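Oxidoreductase (Azotobacter vinelandii, PDB 7D5M) binds NAD and, as a homologue of inositol dehydrogenase in the GFO/IDH/MocA family, probably catalyses the NAD-dependent oxidation of a sugar or polyol. Local coordinates at residues R128-A131 with L132-R136; K235-P239 with L240-A244; N335-Y338 with R339-M342; V373-C376 with V377-A380. All blocks are in the same frame, centred on the assembly; numbering follows the deposited sequence.

Contact 1: residues R128-A131 with L132-R136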
ATOM      1  N   ARG A 128     -16.138 -37.196  16.274  1.00 14.11           N
ATOM      2  CA  ARG A 128     -15.250 -36.820  17.395  1.00 14.41           C
ATOM      3  C   ARG A 128     -15.256 -37.960  18.417  1.00 14.03           C
ATOM      4  O   ARG A 128     -14.173 -38.342  18.899  1.00 13.55           O
ATOM      5  CB  ARG A 128     -15.647 -35.489  18.033  1.00 14.95           C
ATOM      6  CG  ARG A 128     -14.846 -35.216  19.297  1.00 15.47           C
ATOM      7  CD  ARG A 128     -14.865 -33.792  19.778  1.00 16.34           C
ATOM      8  NE  ARG A 128     -16.202 -33.300  20.007  1.00 16.55           N
ATOM      9  CZ  ARG A 128     -16.493 -32.040  20.314  1.00 17.07           C
ATOM     10  NH1 ARG A 128     -15.535 -31.135  20.431  1.00 16.80           N
ATOM     11  NH2 ARG A 128     -17.749 -31.694  20.515  1.00 17.16           N
ATOM     12  N   GLU A 129     -16.428 -38.499  18.759  1.00 14.15           N
ATOM     13  CA  GLU A 129     -16.485 -39.604  19.758  1.00 14.11           C
ATOM     14  C   GLU A 129     -15.683 -40.802  19.248  1.00 13.43           C
ATOM     15  O   GLU A 129     -14.971 -41.424  20.065  1.00 12.73           O
ATOM     16  CB  GLU A 129     -17.927 -39.973  20.094  1.00 14.76           C
ATOM     17  CG  GLU A 129     -18.597 -38.906  20.931  1.00 16.34           C
ATOM     18  CD  GLU A 129     -19.660 -39.416  21.881  1.00 18.79           C
ATOM     19  OE1 GLU A 129     -20.249 -40.479  21.587  1.00 20.89           O
ATOM     20  OE2 GLU A 129     -19.897 -38.743  22.904  1.00 22.35           O
ATOM     21  N   ILE A 130     -15.753 -41.102  17.954  1.00 12.47           N
ATOM     22  CA  ILE A 130     -15.047 -42.277  17.375  1.00 12.58           C
ATOM     23  C   ILE A 130     -13.533 -42.007  17.372  1.00 12.77           C
ATOM     24  O   ILE A 130     -12.774 -42.919  17.721  1.00 13.09           O
ATOM     25  CB  ILE A 130     -15.608 -42.635  15.984  1.00 12.76           C
ATOM     26  CG1 ILE A 130     -17.071 -43.091  16.079  1.00 13.08           C
ATOM     27  CG2 ILE A 130     -14.735 -43.694  15.323  1.00 13.18           C
ATOM     28  CD1 ILE A 130     -17.746 -43.338  14.744  1.00 13.53           C
ATOM     29  N   ALA A 131     -13.096 -40.791  17.028  1.00 12.46           N
ATOM     30  CA  ALA A 131     -11.663 -40.414  17.082  1.00 12.21           C
ATOM     31  C   ALA A 131     -11.129 -40.585  18.511  1.00 12.14           C
ATOM     32  O   ALA A 131     -10.038 -41.140  18.686  1.00 11.95           O
ATOM     33  CB  ALA A 131     -11.465 -39.004  16.584  1.00 12.09           C
ATOM     34  N   LEU A 132     -11.869 -40.104  19.506  1.00 12.19           N
ATOM     35  CA  LEU A 132     -11.417 -40.124  20.918  1.00 13.04           C
ATOM     36  C   LEU A 132     -11.363 -41.577  21.402  1.00 12.85           C
ATOM     37  O   LEU A 132     -10.351 -41.953  21.990  1.00 12.66           O
ATOM     38  CB  LEU A 132     -12.357 -39.265  21.763  1.00 13.77           C
ATOM     39  CG  LEU A 132     -12.257 -37.760  21.505  1.00 13.96           C
ATOM     40  CD1 LEU A 132     -13.411 -37.024  22.159  1.00 14.06           C
ATOM     41  CD2 LEU A 132     -10.935 -37.210  22.001  1.00 14.97           C
ATOM     42  N   ALA A 133     -12.407 -42.371  21.155  1.00 13.12           N
ATOM     43  CA  ALA A 133     -12.464 -43.786  21.602  1.00 13.65           C
ATOM     44  C   ALA A 133     -11.268 -44.559  21.029  1.00 13.73           C
ATOM     45  O   ALA A 133     -10.690 -45.398  21.756  1.00 14.10           O
ATOM     46  CB  ALA A 133     -13.776 -44.421  21.204  1.00 13.99           C
ATOM     47  N   ASN A 134     -10.880 -44.281  19.780  1.00 13.62           N
ATOM     48  CA  ASN A 134      -9.806 -45.023  19.068  1.00 13.54           C
ATOM     49  C   ASN A 134      -8.433 -44.362  19.295  1.00 14.09           C
ATOM     50  O   ASN A 134      -7.460 -44.829  18.713  1.00 14.76           O
ATOM     51  CB  ASN A 134     -10.165 -45.164  17.588  1.00 13.56           C
ATOM     52  CG  ASN A 134     -11.283 -46.165  17.385  1.00 14.21           C
ATOM     53  OD1 ASN A 134     -11.026 -47.364  17.415  1.00 14.09           O
ATOM     54  ND2 ASN A 134     -12.514 -45.690  17.237  1.00 13.64           N
ATOM     55  N   ASN A 135      -8.381 -43.271  20.074  1.00 15.97           N
ATOM     56  CA  ASN A 135      -7.142 -42.577  20.494  1.00 15.71           C
ATOM     57  C   ASN A 135      -6.380 -42.159  19.233  1.00 15.09           C
ATOM     58  O   ASN A 135      -5.165 -42.393  19.160  1.00 14.12           O
ATOM     59  CB  ASN A 135      -6.303 -43.462  21.424  1.00 17.41           C
ATOM     60  CG  ASN A 135      -5.190 -42.701  22.107  1.00 18.15           C
ATOM     61  OD1 ASN A 135      -5.301 -41.499  22.324  1.00 21.50           O
ATOM     62  ND2 ASN A 135      -4.119 -43.393  22.460  1.00 20.44           N
ATOM     63  N   ARG A 136      -7.090 -41.606  18.248  1.00 14.75           N
ATOM     64  CA  ARG A 136      -6.492 -41.169  16.967  1.00 14.60           C
ATOM     65  C   ARG A 136      -6.440 -39.642  16.953  1.00 14.30           C
ATOM     66  O   ARG A 136      -7.335 -38.995  17.517  1.00 14.06           O
ATOM     67  CB  ARG A 136      -7.290 -41.689  15.762  1.00 15.17           C
ATOM     68  CG  ARG A 136      -7.456 -43.202  15.693  1.00 15.92           C
ATOM     69  CD  ARG A 136      -6.167 -43.993  15.530  1.00 16.44           C
ATOM     70  NE  ARG A 136      -5.393 -44.103  16.763  1.00 17.09           N
ATOM     71  CZ  ARG A 136      -4.144 -44.546  16.848  1.00 17.98           C
ATOM     72  NH1 ARG A 136      -3.519 -44.982  15.768  1.00 18.59           N
ATOM     73  NH2 ARG A 136      -3.529 -44.563  18.019  1.00 17.79           N
TER

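Contact 2: residues K235-P239 with L240-A244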
ATOM      1  N   LYS A 235     -28.263 -16.933  -9.227  1.00 21.40           N
ATOM      2  CA  LYS A 235     -29.579 -17.428  -8.741  1.00 24.45           C
ATOM      3  C   LYS A 235     -29.629 -18.959  -8.753  1.00 23.03           C
ATOM      4  O   LYS A 235     -30.260 -19.524  -7.833  1.00 22.70           O
ATOM      5  CB  LYS A 235     -30.700 -16.866  -9.617  1.00 27.12           C
ATOM      6  CG  LYS A 235     -30.772 -15.352  -9.661  1.00 31.26           C
ATOM      7  CD  LYS A 235     -31.250 -14.754  -8.364  1.00 34.21           C
ATOM      8  CE  LYS A 235     -31.877 -13.377  -8.508  1.00 37.37           C
ATOM      9  NZ  LYS A 235     -32.551 -13.176  -9.815  1.00 40.78           N
ATOM     10  N   SER A 236     -28.972 -19.590  -9.734  1.00 22.61           N
ATOM     11  CA  SER A 236     -28.968 -21.061  -9.962  1.00 23.01           C
ATOM     12  C   SER A 236     -28.335 -21.806  -8.776  1.00 22.54           C
ATOM     13  O   SER A 236     -28.535 -23.032  -8.676  1.00 21.86           O
ATOM     14  CB  SER A 236     -28.258 -21.403 -11.251  1.00 23.70           C
ATOM     15  OG  SER A 236     -26.898 -21.001 -11.203  1.00 24.43           O
ATOM     16  N   ARG A 237     -27.588 -21.115  -7.907  1.00 20.80           N
ATOM     17  CA  ARG A 237     -26.915 -21.752  -6.740  1.00 20.70           C
ATOM     18  C   ARG A 237     -27.903 -21.975  -5.590  1.00 20.25           C
ATOM     19  O   ARG A 237     -27.629 -22.848  -4.747  1.00 19.91           O
ATOM     20  CB  ARG A 237     -25.729 -20.902  -6.280  1.00 19.65           C
ATOM     21  CG  ARG A 237     -24.632 -20.804  -7.327  1.00 19.50           C
ATOM     22  CD  ARG A 237     -23.502 -19.865  -6.949  1.00 18.87           C
ATOM     23  NE  ARG A 237     -22.548 -19.817  -8.042  1.00 18.25           N
ATOM     24  CZ  ARG A 237     -21.702 -18.821  -8.306  1.00 17.57           C
ATOM     25  NH1 ARG A 237     -21.657 -17.739  -7.541  1.00 16.25           N
ATOM     26  NH2 ARG A 237     -20.911 -18.914  -9.360  1.00 17.16           N
ATOM     27  N   ALA A 238     -29.011 -21.228  -5.547  1.00 20.10           N
ATOM     28  CA  ALA A 238     -30.023 -21.320  -4.474  1.00 21.23           C
ATOM     29  C   ALA A 238     -30.393 -22.788  -4.269  1.00 20.98           C
ATOM     30  O   ALA A 238     -30.580 -23.508  -5.245  1.00 21.19           O
ATOM     31  CB  ALA A 238     -31.232 -20.482  -4.817  1.00 20.77           C
ATOM     32  N   PRO A 239     -30.523 -23.276  -3.015  1.00 21.60           N
ATOM     33  CA  PRO A 239     -30.432 -22.440  -1.812  1.00 21.03           C
ATOM     34  C   PRO A 239     -29.028 -22.145  -1.247  1.00 19.80           C
ATOM     35  O   PRO A 239     -28.953 -21.499  -0.204  1.00 19.21           O
ATOM     36  CB  PRO A 239     -31.179 -23.311  -0.789  1.00 22.17           C
ATOM     37  CG  PRO A 239     -30.781 -24.707  -1.184  1.00 21.70           C
ATOM     38  CD  PRO A 239     -30.837 -24.682  -2.696  1.00 22.41           C
ATOM     39  N   LEU A 240     -27.962 -22.616  -1.908  1.00 18.88           N
ATOM     40  CA  LEU A 240     -26.570 -22.421  -1.427  1.00 18.02           C
ATOM     41  C   LEU A 240     -26.155 -20.979  -1.731  1.00 17.04           C
ATOM     42  O   LEU A 240     -26.430 -20.495  -2.847  1.00 17.19           O
ATOM     43  CB  LEU A 240     -25.625 -23.444  -2.061  1.00 19.80           C
ATOM     44  CG  LEU A 240     -25.533 -24.787  -1.329  1.00 21.61           C
ATOM     45  CD1 LEU A 240     -26.897 -25.293  -0.924  1.00 23.65           C
ATOM     46  CD2 LEU A 240     -24.795 -25.822  -2.162  1.00 21.61           C
ATOM     47  N   GLU A 241     -25.555 -20.331  -0.738  1.00 15.11           N
ATOM     48  CA  GLU A 241     -25.212 -18.888  -0.744  1.00 14.46           C
ATOM     49  C   GLU A 241     -23.822 -18.662  -1.353  1.00 13.66           C
ATOM     50  O   GLU A 241     -22.890 -19.410  -1.018  1.00 13.19           O
ATOM     51  CB  GLU A 241     -25.327 -18.327   0.678  1.00 14.33           C
ATOM     52  CG  GLU A 241     -24.171 -18.643   1.624  1.00 14.55           C
ATOM     53  CD  GLU A 241     -23.963 -20.095   2.016  1.00 14.90           C
ATOM     54  OE1 GLU A 241     -24.916 -20.895   1.906  1.00 14.71           O
ATOM     55  OE2 GLU A 241     -22.843 -20.423   2.440  1.00 14.03           O
ATOM     56  N   ASP A 242     -23.676 -17.616  -2.172  1.00 13.01           N
ATOM     57  CA  ASP A 242     -22.350 -17.165  -2.670  1.00 12.35           C
ATOM     58  C   ASP A 242     -21.942 -15.871  -1.963  1.00 12.17           C
ATOM     59  O   ASP A 242     -20.875 -15.325  -2.304  1.00 11.44           O
ATOM     60  CB  ASP A 242     -22.317 -17.056  -4.196  1.00 12.40           C
ATOM     61  CG  ASP A 242     -23.456 -16.262  -4.810  1.00 12.67           C
ATOM     62  OD1 ASP A 242     -24.093 -15.474  -4.088  1.00 12.78           O
ATOM     63  OD2 ASP A 242     -23.690 -16.440  -6.013  1.00 12.95           O
ATOM     64  N   ASN A 243     -22.734 -15.433  -0.986  1.00 11.87           N
ATOM     65  CA  ASN A 243     -22.435 -14.240  -0.162  1.00 12.14           C
ATOM     66  C   ASN A 243     -23.159 -14.389   1.166  1.00 12.10           C
ATOM     67  O   ASN A 243     -24.303 -14.879   1.154  1.00 11.52           O
ATOM     68  CB  ASN A 243     -22.862 -12.966  -0.886  1.00 12.49           C
ATOM     69  CG  ASN A 243     -22.256 -11.738  -0.251  1.00 12.80           C
ATOM     70  OD1 ASN A 243     -21.052 -11.520  -0.369  1.00 12.72           O
ATOM     71  ND2 ASN A 243     -23.071 -10.951   0.437  1.00 12.45           N
ATOM     72  N   ALA A 244     -22.540 -13.993   2.271  1.00 11.61           N
ATOM     73  CA  ALA A 244     -23.217 -14.035   3.579  1.00 12.09           C
ATOM     74  C   ALA A 244     -22.601 -13.037   4.555  1.00 11.94           C
ATOM     75  O   ALA A 244     -21.378 -12.753   4.482  1.00 11.69           O
ATOM     76  CB  ALA A 244     -23.184 -15.439   4.116  1.00 11.95           C
TER

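Contact 3: residues N335-Y338 with R339-M342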
ATOM      1  N   ASN A 335       3.944 -26.176   8.428  1.00  9.84           N
ATOM      2  CA  ASN A 335       3.949 -25.940   9.891  1.00 10.50           C
ATOM      3  C   ASN A 335       2.833 -26.757  10.556  1.00 11.05           C
ATOM      4  O   ASN A 335       3.066 -27.275  11.652  1.00 11.90           O
ATOM      5  CB  ASN A 335       3.863 -24.444  10.195  1.00 10.50           C
ATOM      6  CG  ASN A 335       5.096 -23.720   9.713  1.00 10.65           C
ATOM      7  OD1 ASN A 335       6.156 -24.339   9.594  1.00 10.42           O
ATOM      8  ND2 ASN A 335       4.971 -22.426   9.439  1.00  9.77           N
ATOM      9  N   LEU A 336       1.670 -26.906   9.922  1.00 11.14           N
ATOM     10  CA  LEU A 336       0.606 -27.779  10.478  1.00 11.61           C
ATOM     11  C   LEU A 336       1.035 -29.241  10.349  1.00 11.11           C
ATOM     12  O   LEU A 336       0.878 -29.986  11.325  1.00 10.85           O
ATOM     13  CB  LEU A 336      -0.716 -27.573   9.741  1.00 12.57           C
ATOM     14  CG  LEU A 336      -1.367 -26.198   9.865  1.00 13.83           C
ATOM     15  CD1 LEU A 336      -2.836 -26.326   9.519  1.00 14.45           C
ATOM     16  CD2 LEU A 336      -1.174 -25.573  11.236  1.00 14.52           C
ATOM     17  N   TYR A 337       1.512 -29.643   9.173  1.00 10.95           N
ATOM     18  CA  TYR A 337       1.739 -31.078   8.864  1.00 10.84           C
ATOM     19  C   TYR A 337       2.855 -31.638   9.760  1.00 11.06           C
ATOM     20  O   TYR A 337       2.731 -32.802  10.179  1.00 10.57           O
ATOM     21  CB  TYR A 337       1.964 -31.310   7.365  1.00 11.10           C
ATOM     22  CG  TYR A 337       0.772 -31.911   6.658  1.00 11.30           C
ATOM     23  CD1 TYR A 337       0.548 -33.277   6.702  1.00 11.35           C
ATOM     24  CD2 TYR A 337      -0.147 -31.138   5.962  1.00 11.88           C
ATOM     25  CE1 TYR A 337      -0.532 -33.862   6.066  1.00 11.71           C
ATOM     26  CE2 TYR A 337      -1.237 -31.708   5.317  1.00 12.01           C
ATOM     27  CZ  TYR A 337      -1.434 -33.081   5.369  1.00 12.44           C
ATOM     28  OH  TYR A 337      -2.491 -33.685   4.738  1.00 12.40           O
ATOM     29  N   TYR A 338       3.914 -30.885  10.083  1.00 11.79           N
ATOM     30  CA  TYR A 338       4.964 -31.459  10.970  1.00 12.21           C
ATOM     31  C   TYR A 338       4.361 -31.627  12.367  1.00 12.19           C
ATOM     32  O   TYR A 338       4.715 -32.600  13.038  1.00 12.43           O
ATOM     33  CB  TYR A 338       6.289 -30.692  10.966  1.00 12.79           C
ATOM     34  CG  TYR A 338       6.386 -29.565  11.960  1.00 13.60           C
ATOM     35  CD1 TYR A 338       6.496 -29.809  13.320  1.00 13.98           C
ATOM     36  CD2 TYR A 338       6.403 -28.245  11.537  1.00 13.99           C
ATOM     37  CE1 TYR A 338       6.563 -28.776  14.240  1.00 14.07           C
ATOM     38  CE2 TYR A 338       6.485 -27.199  12.444  1.00 13.99           C
ATOM     39  CZ  TYR A 338       6.571 -27.464  13.800  1.00 14.43           C
ATOM     40  OH  TYR A 338       6.651 -26.442  14.701  1.00 14.75           O
ATOM     41  N   ARG A 339       3.455 -30.735  12.781  1.00 12.24           N
ATOM     42  CA  ARG A 339       2.787 -30.853  14.104  1.00 12.46           C
ATOM     43  C   ARG A 339       1.867 -32.075  14.084  1.00 12.04           C
ATOM     44  O   ARG A 339       1.815 -32.816  15.098  1.00 12.23           O
ATOM     45  CB  ARG A 339       2.038 -29.571  14.456  1.00 13.26           C
ATOM     46  CG  ARG A 339       2.957 -28.405  14.786  1.00 14.12           C
ATOM     47  CD  ARG A 339       2.111 -27.183  15.079  1.00 15.04           C
ATOM     48  NE  ARG A 339       2.847 -26.082  15.682  1.00 16.89           N
ATOM     49  CZ  ARG A 339       3.680 -25.281  15.042  1.00 17.14           C
ATOM     50  NH1 ARG A 339       3.933 -25.480  13.757  1.00 18.02           N
ATOM     51  NH2 ARG A 339       4.274 -24.291  15.692  1.00 16.97           N
ATOM     52  N   PHE A 340       1.134 -32.281  12.989  1.00 11.46           N
ATOM     53  CA  PHE A 340       0.300 -33.497  12.818  1.00 11.14           C
ATOM     54  C   PHE A 340       1.179 -34.739  13.023  1.00 11.16           C
ATOM     55  O   PHE A 340       0.775 -35.631  13.799  1.00 10.62           O
ATOM     56  CB  PHE A 340      -0.397 -33.554  11.459  1.00 10.76           C
ATOM     57  CG  PHE A 340      -1.390 -32.458  11.172  1.00 10.61           C
ATOM     58  CD1 PHE A 340      -2.073 -31.818  12.191  1.00 10.57           C
ATOM     59  CD2 PHE A 340      -1.665 -32.089   9.867  1.00 10.50           C
ATOM     60  CE1 PHE A 340      -2.992 -30.817  11.918  1.00 10.79           C
ATOM     61  CE2 PHE A 340      -2.591 -31.092   9.593  1.00 10.37           C
ATOM     62  CZ  PHE A 340      -3.258 -30.461  10.622  1.00 10.50           C
ATOM     63  N   ALA A 341       2.333 -34.811  12.356  1.00 11.21           N
ATOM     64  CA  ALA A 341       3.260 -35.964  12.433  1.00 11.64           C
ATOM     65  C   ALA A 341       3.750 -36.126  13.880  1.00 12.61           C
ATOM     66  O   ALA A 341       3.742 -37.253  14.398  1.00 13.42           O
ATOM     67  CB  ALA A 341       4.408 -35.787  11.465  1.00 11.22           C
ATOM     68  N   MET A 342       4.170 -35.047  14.533  1.00 13.24           N
ATOM     69  CA  MET A 342       4.650 -35.141  15.941  1.00 13.94           C
ATOM     70  C   MET A 342       3.528 -35.665  16.849  1.00 13.99           C
ATOM     71  O   MET A 342       3.824 -36.483  17.742  1.00 13.75           O
ATOM     72  CB  MET A 342       5.143 -33.789  16.454  1.00 14.08           C
ATOM     73  CG  MET A 342       6.433 -33.365  15.791  1.00 14.70           C
ATOM     74  SD  MET A 342       7.018 -31.766  16.384  1.00 15.47           S
ATOM     75  CE  MET A 342       7.746 -32.232  17.953  1.00 17.20           C
TER

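Contact 4: residues V373-C376 with V377-A380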
ATOM      1  N   VAL A 373     -21.385 -23.141  10.818  1.00 12.51           N
ATOM      2  CA  VAL A 373     -22.100 -23.167   9.512  1.00 13.22           C
ATOM      3  C   VAL A 373     -23.559 -23.546   9.782  1.00 13.63           C
ATOM      4  O   VAL A 373     -24.453 -22.911   9.210  1.00 14.42           O
ATOM      5  CB  VAL A 373     -21.431 -24.116   8.505  1.00 12.73           C
ATOM      6  CG1 VAL A 373     -22.321 -24.370   7.291  1.00 12.90           C
ATOM      7  CG2 VAL A 373     -20.076 -23.579   8.081  1.00 12.83           C
ATOM      8  N   GLU A 374     -23.796 -24.561  10.617  1.00 14.16           N
ATOM      9  CA  GLU A 374     -25.171 -25.078  10.839  1.00 15.41           C
ATOM     10  C   GLU A 374     -26.033 -23.972  11.463  1.00 15.12           C
ATOM     11  O   GLU A 374     -27.171 -23.781  10.985  1.00 15.81           O
ATOM     12  CB  GLU A 374     -25.131 -26.356  11.676  1.00 16.34           C
ATOM     13  CG  GLU A 374     -26.477 -27.033  11.807  1.00 17.47           C
ATOM     14  CD  GLU A 374     -26.387 -28.488  12.230  1.00 17.49           C
ATOM     15  OE1 GLU A 374     -26.932 -28.814  13.297  1.00 19.17           O
ATOM     16  OE2 GLU A 374     -25.764 -29.283  11.501  1.00 16.82           O
ATOM     17  N   ARG A 375     -25.521 -23.268  12.475  1.00 15.53           N
ATOM     18  CA  ARG A 375     -26.243 -22.163  13.161  1.00 16.42           C
ATOM     19  C   ARG A 375     -26.509 -21.029  12.166  1.00 15.71           C
ATOM     20  O   ARG A 375     -27.627 -20.482  12.194  1.00 14.99           O
ATOM     21  CB  ARG A 375     -25.474 -21.646  14.378  1.00 18.85           C
ATOM     22  CG  ARG A 375     -25.487 -22.607  15.553  1.00 21.10           C
ATOM     23  CD  ARG A 375     -26.818 -22.650  16.290  1.00 22.78           C
ATOM     24  NE  ARG A 375     -26.746 -23.748  17.239  1.00 25.95           N
ATOM     25  CZ  ARG A 375     -27.029 -25.022  16.955  1.00 28.67           C
ATOM     26  NH1 ARG A 375     -27.456 -25.367  15.751  1.00 28.74           N
ATOM     27  NH2 ARG A 375     -26.903 -25.955  17.886  1.00 30.11           N
ATOM     28  N   CYS A 376     -25.525 -20.675  11.336  1.00 14.49           N
ATOM     29  CA  CYS A 376     -25.678 -19.613  10.303  1.00 14.65           C
ATOM     30  C   CYS A 376     -26.807 -20.002   9.341  1.00 14.50           C
ATOM     31  O   CYS A 376     -27.679 -19.155   9.058  1.00 14.26           O
ATOM     32  CB  CYS A 376     -24.381 -19.372   9.536  1.00 14.82           C
ATOM     33  SG  CYS A 376     -23.132 -18.489  10.507  1.00 14.41           S
ATOM     34  N   VAL A 377     -26.818 -21.244   8.867  1.00 14.52           N
ATOM     35  CA  VAL A 377     -27.860 -21.712   7.910  1.00 15.78           C
ATOM     36  C   VAL A 377     -29.225 -21.642   8.616  1.00 15.73           C
ATOM     37  O   VAL A 377     -30.188 -21.169   7.980  1.00 16.03           O
ATOM     38  CB  VAL A 377     -27.532 -23.106   7.348  1.00 15.33           C
ATOM     39  CG1 VAL A 377     -28.694 -23.690   6.551  1.00 15.86           C
ATOM     40  CG2 VAL A 377     -26.279 -23.054   6.480  1.00 15.30           C
ATOM     41  N   GLN A 378     -29.298 -22.036   9.892  1.00 16.29           N
ATOM     42  CA  GLN A 378     -30.553 -22.005  10.693  1.00 17.66           C
ATOM     43  C   GLN A 378     -31.077 -20.566  10.769  1.00 17.31           C
ATOM     44  O   GLN A 378     -32.279 -20.367  10.507  1.00 17.84           O
ATOM     45  CB  GLN A 378     -30.333 -22.613  12.078  1.00 19.23           C
ATOM     46  CG  GLN A 378     -30.241 -24.131  12.018  1.00 20.92           C
ATOM     47  CD  GLN A 378     -29.843 -24.785  13.318  1.00 21.77           C
ATOM     48  OE1 GLN A 378     -29.460 -24.132  14.289  1.00 25.46           O
ATOM     49  NE2 GLN A 378     -29.940 -26.105  13.344  1.00 23.97           N
ATOM     50  N   SER A 379     -30.212 -19.601  11.083  1.00 16.07           N
ATOM     51  CA  SER A 379     -30.598 -18.170  11.167  1.00 15.80           C
ATOM     52  C   SER A 379     -31.065 -17.681   9.792  1.00 15.91           C
ATOM     53  O   SER A 379     -32.139 -17.032   9.727  1.00 16.68           O
ATOM     54  CB  SER A 379     -29.481 -17.317  11.710  1.00 15.62           C
ATOM     55  OG  SER A 379     -29.773 -15.934  11.553  1.00 14.13           O
ATOM     56  N   ALA A 380     -30.284 -17.945   8.747  1.00 15.92           N
ATOM     57  CA  ALA A 380     -30.516 -17.457   7.366  1.00 16.86           C
ATOM     58  C   ALA A 380     -31.868 -17.973   6.874  1.00 17.63           C
ATOM     59  O   ALA A 380     -32.623 -17.184   6.288  1.00 16.81           O
ATOM     60  CB  ALA A 380     -29.411 -17.905   6.443  1.00 17.15           C
TER

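Contact 1: residues R128-A131 with L132-R136
Asn134 closes back on Ile130 at the C-terminal end of helix 121-133, where a Schellman motif leads out of the helix of a Rossmann beta-alpha-beta unit toward strand 138-140. The carbonyl oxygen of Ile130 is gripped twice by this one residue: Asn134 ND2 lies 2.8 Å from Ile130 O with an N-H...O angle of 162°, and the backbone N of Asn134 stands 3.1 Å from Ile130 O on a more bent path. The two donors come in from opposite faces of the carbonyl plane, so the two N-H groups do not compete for the same side of the oxygen. Because CG of Asn134 lies anti to its carbonyl carbon (chi1 -73°), the side chain runs back alongside Ile130, and Ile130 O sits nearly in the amide plane. The same fold-back sets Ile130 CG2 against Asn134 ND2, at 3.5 Å.

On roughly the other side of the helix, Arg128 and Leu132 run side by side in the same direction, with Arg128 CG 3.7 Å from Leu132 CD1. The guanidinium of Arg128 goes on to a salt bridge with Glu125 and a hydrogen bond with His364. Asn135 takes a positive phi of 57° and turns the chain, after which Arg136 N reaches Ala131 O at 3.0 Å along an almost straight N-H...O line.

Contact 2: residues K235-P239 with L240-A244
The loop between antiparallel strands 223-231 and 243-250 turns here through a cis-proline and runs into a classic beta bulge, in which Asp242 and Asn243 both face Gln231. A salt bridge between Arg237 and Asp242 ties the middle of the loop to its end, where strand 243-250 begins. Arg237 NH1 lies 2.9 Å from Asp242 OD2, and the bridge is hydrogen-bonded at 140°. The oxygen uses its anti lone pair, on the side away from OD1, and stands at the edge of the guanidinium but tilted 23° from its plane. With the two planes perpendicular, NH1 alone makes the bond. An extended chain from CG to NE carries the arginine tip across to the aspartate, whose CG lies between its own backbone N and carbonyl carbon (chi1 50°).

Both groups are buried and have further partners: Arg237 pairs with Glu182 and reaches His177 O, while the two oxygens of Asp242 accept from the backbone N of Phe233 and of Val234. This network would be expected to hold both ions in place and favour their charged forms.

Nearer the turn, Leu240 N binds Arg237 O at 2.9 Å, bridging the cis peptide between Ala238 and Pro239. Pro239 and Leu240 then lie alongside each other, Pro239 CG 3.9 Å from Leu240 CD1. An i to i+3 backbone bond spanning a central cis peptide, with proline in the third place, is typical of a type VI beta turn.

Contact 3: residues N335-Y338 with R339-M342
Arg339 NH1 reaches back one turn to the backbone oxygen of Asn335, 2.9 Å from Asn335 O at an N-H...O angle of 153°. That oxygen lies practically in the guanidinium plane, whereas the donor stands above the plane of the carbonyl and off its lone pairs. The same NH1 forms a salt bridge with Asp318, whose other oxygen takes the hydroxyl of Tyr338, so one carboxylate ties down both tips. Between themselves, Tyr338 OH comes over a face of the Arg339 guanidinium, 3.2 Å from Arg339 CZ, a position in which the N-H bonds do not point at it.

Lower down, the two chains run side by side. Tyr338 has CG between its backbone N and carbonyl carbon (chi1 88°), a turn that lays the ring beside Arg339, and Arg339 CG makes a CH-pi contact 4.0 Å from the centroid of the Tyr338 ring. Met342, one turn on, approaches the rim of that ring: a Met-aromatic contact with Met342 SD 3.7 Å from Tyr338 CD1.

Helix 329-349, in the C-terminal alpha/beta part of the chain, packs its other side on the Rossmann fold, where Tyr337 and Phe340 touch Val112 of strand 110-113. These two rings form a T-shaped pair, the Phe340 edge toward the Tyr337 face, with planes at 74°. Tyr337 OH bonds to Ser89 and His29. Phe340 also spreads one face over Leu336 O, 3.4 Å from Phe340 CG, and rests its far end on Leu336, with Phe340 CZ 3.9 Å from Leu336 CB.

Contact 4: residues V373-C376 with V377-A380
Val373 meets Val377 one turn along helix 363-381, with Val373 CG1 4.2 Å from Val377 CG2, a loose apolar touch. Its carbonyl is more closely engaged: Val377 N binds Val373 O at 2.9 Å, and Val377 CG2 lies 3.3 Å from Val373 O, because this methyl is anti to its own carbonyl carbon and hangs back toward the preceding turn.

Glu374 follows, its chain extended beyond CG, with Glu374 CG 3.9 Å from Gln378 NE2. The carboxylate and amide planes stand 52° apart, and the polar end of Glu374 is directed elsewhere, to the backbone N of Leu121.

This helix belongs to the C-terminal alpha/beta part of the chain and lies against its large mixed sheet, touching strand 223-231 through Cys376, Val377, Ser379 and Ala380. The Glu374 bond to Leu121 links it as well to the first residue of helix 121-133 in the Rossmann fold.

Arg375 bends at chi2 (-75°), which swings its guanidinium round beside the Gln378 amide. The two flat groups are almost parallel, at 5°, yet Arg375 NH1 and Gln378 OE1, 2.8 Å apart, make only a weak hydrogen bond, strongly bent at the hydrogen. Arg375 NE turns instead to the backbone oxygen of Tyr389. Gln378 is extended beyond CG, and its CG lies 3.3 Å from Glu374 O.

Cys376 is buried against Cys228 and Leu203, and its carbonyl closes the next turn, with Ala380 N 2.9 Å from Cys376 O.

In the fold
The four contacts are all local and follow one another in series along the chain. Contact 1 lies in the NAD-binding Rossmann fold, away from the NAD-binding residues, and the other three in the C-terminal alpha/beta part. Contacts 2 and 4 are neighbours, with centres 14 Å and nearest atoms about 5 Å apart, and Arg230 serves both: it pairs with Glu241 and is touched by Val377 and Ala380. Contact 3 lies on the opposite side of the chain's centre from both, nearer to contact 1 (nearest atoms about 9 Å apart). Among contacts 2, 3 and 4, contact 3 comes closest to the cofactor, the Leu336 side chain being about 8 Å from NAD, against about 11 Å for Val373 and 12 Å for Leu240.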